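Local coordinates for protein aldehyde dehydrogenase (Bartonella henselae, PDB 3I44) that probably oxidises aldehydes to the corresponding carboxylic acids, passing hydride to a nicotinamide cofactor, at residues Gly272-Asn277 with Ala305-Leu310; Arg293-Asn298 with Pro407-Leu412. The protein carries 1 engineered substitution. All coordinates share one frame; numbering follows the deposited sequence.

Interactions 1 and 2 sit about 8 Å apart, centre to centre, and meet in one mixed sheet. Strand 276-279, helix 287-296 and strand 308-312 follow one another in the chain; interaction 1 pairs the two strands, and interaction 2 lays the end of that helix on strand 408-414, the other neighbour of 308-312. Two probable hydrogen bonds join them: Met-309 N to Ser-410 O at 2.8 Å and Thr-307 O to Ser-410 N at 3.1 Å. Side chains meet as well, with Pro-306 CD 3.5 Å from His-294 CG. The loop just before Ala-305 carries a motif that in relatives contains the nucleophilic cysteine, so the active site probably lies close by. The sodium-site residues belong to neither contact.

Interaction 1: Gly272-Asn277 with Ala305-Leu310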
loop_
_atom_site.group_PDB
_atom_site.type_symbol
_atom_site.label_atom_id
_atom_site.label_comp_id
_atom_site.label_asym_id
_atom_site.label_seq_id
_atom_site.Cartn_x
_atom_site.Cartn_y
_atom_site.Cartn_z
ATOM N N GLY A 272 -16.322 0.038 -2.723
ATOM C CA GLY A 272 -17.667 -0.418 -2.415
ATOM C C GLY A 272 -17.719 -1.670 -1.560
ATOM O O GLY A 272 -16.697 -2.202 -1.124
ATOM N N GLY A 273 -18.943 -2.117 -1.306
ATOM C CA GLY A 273 -19.161 -3.305 -0.507
ATOM C C GLY A 273 -20.433 -4.029 -0.848
ATOM O O GLY A 273 -21.327 -3.498 -1.539
ATOM N N LYS A 274 -20.515 -5.256 -0.365
ATOM C CA LYS A 274 -21.745 -6.037 -0.461
ATOM C C LYS A 274 -21.914 -6.846 0.834
ATOM O O LYS A 274 -21.938 -8.074 0.850
ATOM C CB LYS A 274 -21.782 -6.916 -1.712
ATOM C CG LYS A 274 -23.165 -7.545 -1.984
ATOM C CD LYS A 274 -24.106 -6.622 -2.791
ATOM C CE LYS A 274 -25.584 -7.085 -2.719
ATOM N NZ LYS A 274 -26.517 -6.129 -3.358
ATOM N N GLY A 275 -22.071 -6.089 1.911
ATOM C CA GLY A 275 -22.094 -6.619 3.251
ATOM C C GLY A 275 -23.102 -7.707 3.482
ATOM O O GLY A 275 -24.265 -7.585 3.090
ATOM N N ALA A 276 -22.641 -8.787 4.097
ATOM C CA ALA A 276 -23.526 -9.807 4.614
ATOM C C ALA A 276 -23.899 -9.492 6.081
ATOM O O ALA A 276 -23.060 -9.020 6.859
ATOM C CB ALA A 276 -22.872 -11.122 4.521
ATOM N N ASN A 277 -25.171 -9.729 6.424
ATOM C CA ASN A 277 -25.713 -9.642 7.795
ATOM C C ASN A 277 -26.260 -11.018 8.160
ATOM O O ASN A 277 -27.366 -11.405 7.704
ATOM C CB ASN A 277 -26.829 -8.599 7.875
ATOM C CG ASN A 277 -27.279 -8.304 9.321
ATOM O OD1 ASN A 277 -26.768 -8.891 10.272
ATOM N ND2 ASN A 277 -28.232 -7.371 9.471
ATOM N N ALA A 305 -23.268 -0.833 3.779
ATOM C CA ALA A 305 -24.644 -1.194 4.172
ATOM C C ALA A 305 -24.792 -2.699 4.151
ATOM O O ALA A 305 -24.191 -3.364 3.295
ATOM C CB ALA A 305 -25.701 -0.558 3.246
ATOM N N PRO A 306 -25.580 -3.253 5.088
ATOM C CA PRO A 306 -25.817 -4.689 5.165
ATOM C C PRO A 306 -26.923 -5.103 4.175
ATOM O O PRO A 306 -28.109 -5.207 4.525
ATOM C CB PRO A 306 -26.241 -4.886 6.622
ATOM C CG PRO A 306 -26.956 -3.630 6.957
ATOM C CD PRO A 306 -26.179 -2.547 6.236
ATOM N N THR A 307 -26.510 -5.378 2.951
ATOM C CA THR A 307 -27.431 -5.576 1.842
ATOM C C THR A 307 -27.772 -7.037 1.541
ATOM O O THR A 307 -28.721 -7.289 0.815
ATOM C CB THR A 307 -26.912 -4.842 0.577
ATOM O OG1 THR A 307 -25.569 -5.258 0.265
ATOM C CG2 THR A 307 -26.885 -3.337 0.825
ATOM N N ARG A 308 -27.032 -7.987 2.098
ATOM C CA ARG A 308 -27.352 -9.412 1.972
ATOM C C ARG A 308 -27.664 -9.951 3.357
ATOM O O ARG A 308 -26.765 -10.107 4.200
ATOM C CB ARG A 308 -26.208 -10.213 1.364
ATOM C CG ARG A 308 -25.887 -9.833 -0.087
ATOM C CD ARG A 308 -24.712 -10.662 -0.579
ATOM N NE ARG A 308 -23.481 -10.356 0.164
ATOM C CZ ARG A 308 -22.540 -11.237 0.500
ATOM N NH1 ARG A 308 -22.651 -12.517 0.180
ATOM N NH2 ARG A 308 -21.486 -10.836 1.214
ATOM N N MET A 309 -28.941 -10.208 3.615
ATOM C CA MET A 309 -29.342 -10.710 4.917
ATOM C C MET A 309 -29.440 -12.217 4.839
ATOM O O MET A 309 -30.309 -12.754 4.122
ATOM C CB MET A 309 -30.654 -10.082 5.346
ATOM C CG MET A 309 -31.067 -10.409 6.802
ATOM S SD MET A 309 -32.663 -9.665 7.299
ATOM C CE MET A 309 -32.248 -7.982 7.698
ATOM N N LEU A 310 -28.557 -12.900 5.576
ATOM C CA LEU A 310 -28.477 -14.361 5.569
ATOM C C LEU A 310 -29.092 -14.828 6.879
ATOM O O LEU A 310 -28.570 -14.532 7.952
ATOM C CB LEU A 310 -27.025 -14.845 5.397
ATOM C CG LEU A 310 -26.116 -14.070 4.403
ATOM C CD1 LEU A 310 -24.720 -14.643 4.399
ATOM C CD2 LEU A 310 -26.670 -14.060 2.971
HETATM O O HOH W 1 -23.924 -3.225 -0.987
HETATM O O HOH W 2 -29.290 -6.477 -1.967
HETATM O O HOH W 3 -22.036 -3.200 2.020
HETATM O O HOH W 4 -29.440 -6.172 6.918
#
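Arg-308 reaches across to Lys-274 and grips its carbonyl oxygen side-on: NE and NH2 both lie 2.8 Å from Lys-274 O, which sits close to the guanidinium plane. The bend at chi3 (-65°) folds the guanidinium back onto that oxygen, while Ala-276 CB covers one face of the group, 3.6 Å from NH2. The aliphatic part of Lys-274 crosses Thr-307 at about a right angle, CE 3.5 Å from OG1. Asn-277 CB rests on Pro-306 CB. Along the backbones, Arg-308 N donates to Gly-275 O (3.0 Å), Asn-277 N to Arg-308 O (2.8 Å) and Leu-310 N to Asn-277 O (2.9 Å). One water bridges Gly-273 O and Thr-307 OG1, another Asn-277 ND2 and Pro-306 O. Further out, Leu-423 O and Ala-424 O, near the end of helix 417-425, take NH1 and NH2 of Arg-308, and Phe-400 makes a cation-pi contact with it. Lys-274 NZ is held by Ile-399 O and Glu-402 O, and Asn-277 OD1 by Gln-436. The paired residues, Ala-276 with Arg-308 and Asn-277 with Met-309, belong to parallel neighbouring strands 276-279 and 308-312, connected through helix 287-296 as a beta-alpha-beta unit.

Interaction 2: Arg293-Asn298 with Pro407-Leu412; sequences RHCFYN and PVLSLL
The last turn of helix 287-296 comes down on Pro-407 and the first residues of strand 408-414, with the CA atoms of Phe-296 and Pro-407 4.6 Å apart and those of Cys-295 and Leu-409 6.5 Å apart. Phe-296 meets Pro-407 at about a right angle: ring atom CD1 touches Pro-407 CB at 3.7 Å, and CE1 lies 3.4 Å from Pro-407 O, which approaches the ring obliquely. Farther along the strand, the backbone nitrogens of Val-408 and Leu-409 face the edge of the same ring, and Leu-409 CB reaches CE1 at 4.3 Å. Cys-295 points at the strand. Its chi1 of -167° swings SG away from the backbone N and in beside Leu-409, 3.8 Å from CD1, and 3.6 Å from Val-408 O. Helix 316-329 adds Ala-327 to the surroundings of Phe-296, Met-309 of the neighbouring strand packs on Leu-409, and Thr-307 touches Cys-295. On its other flank the strand pairs through Pro-407 and Leu-409 with Thr-388. No hydrogen bond spans the two segments and every touching residue is buried, so shape complementarity probably sets how the helix end sits on the sheet.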
loop_
_atom_site.group_PDB
_atom_site.type_symbol
_atom_site.label_atom_id
_atom_site.label_comp_id
_atom_site.label_asym_id
_atom_site.label_seq_id
_atom_site.Cartn_x
_atom_site.Cartn_y
_atom_site.Cartn_z
ATOM N N ARG A 293 -33.764 -1.711 8.667
ATOM C CA ARG A 293 -33.576 -0.278 8.774
ATOM C C ARG A 293 -32.195 0.191 8.328
ATOM O O ARG A 293 -32.065 1.254 7.675
ATOM C CB ARG A 293 -33.814 0.197 10.217
ATOM C CG ARG A 293 -35.275 0.228 10.630
ATOM C CD ARG A 293 -35.444 0.643 12.102
ATOM N NE ARG A 293 -36.860 0.798 12.414
ATOM C CZ ARG A 293 -37.562 0.084 13.307
ATOM N NH1 ARG A 293 -37.003 -0.876 14.066
ATOM N NH2 ARG A 293 -38.863 0.348 13.449
ATOM N N HIS A 294 -31.162 -0.571 8.690
ATOM C CA HIS A 294 -29.777 -0.180 8.354
ATOM C C HIS A 294 -29.615 -0.220 6.795
ATOM O O HIS A 294 -28.983 0.665 6.198
ATOM C CB HIS A 294 -28.750 -1.124 9.044
ATOM C CG HIS A 294 -27.337 -0.637 8.983
ATOM N ND1 HIS A 294 -26.306 -1.249 9.669
ATOM C CD2 HIS A 294 -26.779 0.406 8.321
ATOM C CE1 HIS A 294 -25.182 -0.587 9.447
ATOM N NE2 HIS A 294 -25.440 0.414 8.621
ATOM N N CYS A 295 -30.199 -1.240 6.153
ATOM C CA CYS A 295 -30.162 -1.356 4.700
ATOM C C CYS A 295 -30.739 -0.131 3.963
ATOM O O CYS A 295 -30.185 0.301 2.955
ATOM C CB CYS A 295 -30.874 -2.631 4.228
ATOM S SG CYS A 295 -30.537 -3.041 2.462
ATOM N N PHE A 296 -31.828 0.443 4.465
ATOM C CA PHE A 296 -32.476 1.552 3.777
ATOM C C PHE A 296 -31.937 2.924 4.164
ATOM O O PHE A 296 -32.232 3.923 3.491
ATOM C CB PHE A 296 -33.993 1.531 4.012
ATOM C CG PHE A 296 -34.682 0.230 3.559
ATOM C CD1 PHE A 296 -34.211 -0.501 2.463
ATOM C CD2 PHE A 296 -35.798 -0.242 4.244
ATOM C CE1 PHE A 296 -34.847 -1.704 2.064
ATOM C CE2 PHE A 296 -36.469 -1.423 3.831
ATOM C CZ PHE A 296 -35.969 -2.163 2.764
ATOM N N TYR A 297 -31.168 2.985 5.244
ATOM C CA TYR A 297 -30.631 4.249 5.727
ATOM C C TYR A 297 -29.805 4.914 4.633
ATOM O O TYR A 297 -29.054 4.245 3.887
ATOM C CB TYR A 297 -29.777 4.004 6.983
ATOM C CG TYR A 297 -29.386 5.246 7.742
ATOM C CD1 TYR A 297 -30.333 6.045 8.343
ATOM C CD2 TYR A 297 -28.060 5.601 7.870
ATOM C CE1 TYR A 297 -29.958 7.207 9.057
ATOM C CE2 TYR A 297 -27.671 6.722 8.559
ATOM C CZ TYR A 297 -28.612 7.516 9.176
ATOM O OH TYR A 297 -28.178 8.634 9.877
ATOM N N ASN A 298 -29.920 6.226 4.543
ATOM C CA ASN A 298 -29.300 6.996 3.440
ATOM C C ASN A 298 -29.709 6.431 2.066
ATOM O O ASN A 298 -28.948 6.507 1.090
ATOM C CB ASN A 298 -27.776 6.992 3.578
ATOM C CG ASN A 298 -27.113 8.202 2.935
ATOM O OD1 ASN A 298 -27.646 9.328 2.974
ATOM N ND2 ASN A 298 -25.929 7.987 2.374
ATOM N N PRO A 407 -32.316 1.497 -1.863
ATOM C CA PRO A 407 -32.952 0.835 -0.730
ATOM C C PRO A 407 -33.486 -0.520 -1.095
ATOM O O PRO A 407 -34.701 -0.710 -1.162
ATOM C CB PRO A 407 -34.054 1.808 -0.360
ATOM C CG PRO A 407 -34.453 2.395 -1.682
ATOM C CD PRO A 407 -33.132 2.633 -2.343
ATOM N N VAL A 408 -32.564 -1.456 -1.315
ATOM C CA VAL A 408 -32.874 -2.749 -1.847
ATOM C C VAL A 408 -32.177 -3.858 -1.037
ATOM O O VAL A 408 -30.960 -3.983 -1.027
ATOM C CB VAL A 408 -32.475 -2.820 -3.330
ATOM C CG1 VAL A 408 -32.751 -4.225 -3.903
ATOM C CG2 VAL A 408 -33.225 -1.724 -4.110
ATOM N N LEU A 409 -32.969 -4.666 -0.356
ATOM C CA LEU A 409 -32.446 -5.727 0.495
ATOM C C LEU A 409 -32.647 -7.077 -0.159
ATOM O O LEU A 409 -33.709 -7.320 -0.728
ATOM C CB LEU A 409 -33.196 -5.685 1.821
ATOM C CG LEU A 409 -32.889 -6.766 2.844
ATOM C CD1 LEU A 409 -31.448 -6.634 3.318
ATOM C CD2 LEU A 409 -33.836 -6.665 4.036
ATOM N N SER A 410 -31.640 -7.954 -0.056
ATOM C CA SER A 410 -31.740 -9.335 -0.492
ATOM C C SER A 410 -31.698 -10.323 0.691
ATOM O O SER A 410 -30.727 -10.314 1.451
ATOM C CB SER A 410 -30.593 -9.634 -1.472
ATOM O OG SER A 410 -30.685 -8.831 -2.636
ATOM N N LEU A 411 -32.733 -11.163 0.843
ATOM C CA LEU A 411 -32.786 -12.211 1.888
ATOM C C LEU A 411 -32.618 -13.576 1.287
ATOM O O LEU A 411 -33.156 -13.863 0.195
ATOM C CB LEU A 411 -34.142 -12.237 2.624
ATOM C CG LEU A 411 -34.408 -11.306 3.788
ATOM C CD1 LEU A 411 -34.187 -9.895 3.307
ATOM C CD2 LEU A 411 -35.840 -11.497 4.333
ATOM N N LEU A 412 -31.927 -14.429 2.024
ATOM C CA LEU A 412 -31.856 -15.844 1.728
ATOM C C LEU A 412 -31.547 -16.611 3.024
ATOM O O LEU A 412 -31.019 -16.035 3.970
ATOM C CB LEU A 412 -30.796 -16.123 0.684
ATOM C CG LEU A 412 -29.409 -15.507 0.869
ATOM C CD1 LEU A 412 -28.428 -16.385 0.144
ATOM C CD2 LEU A 412 -29.316 -14.013 0.353
#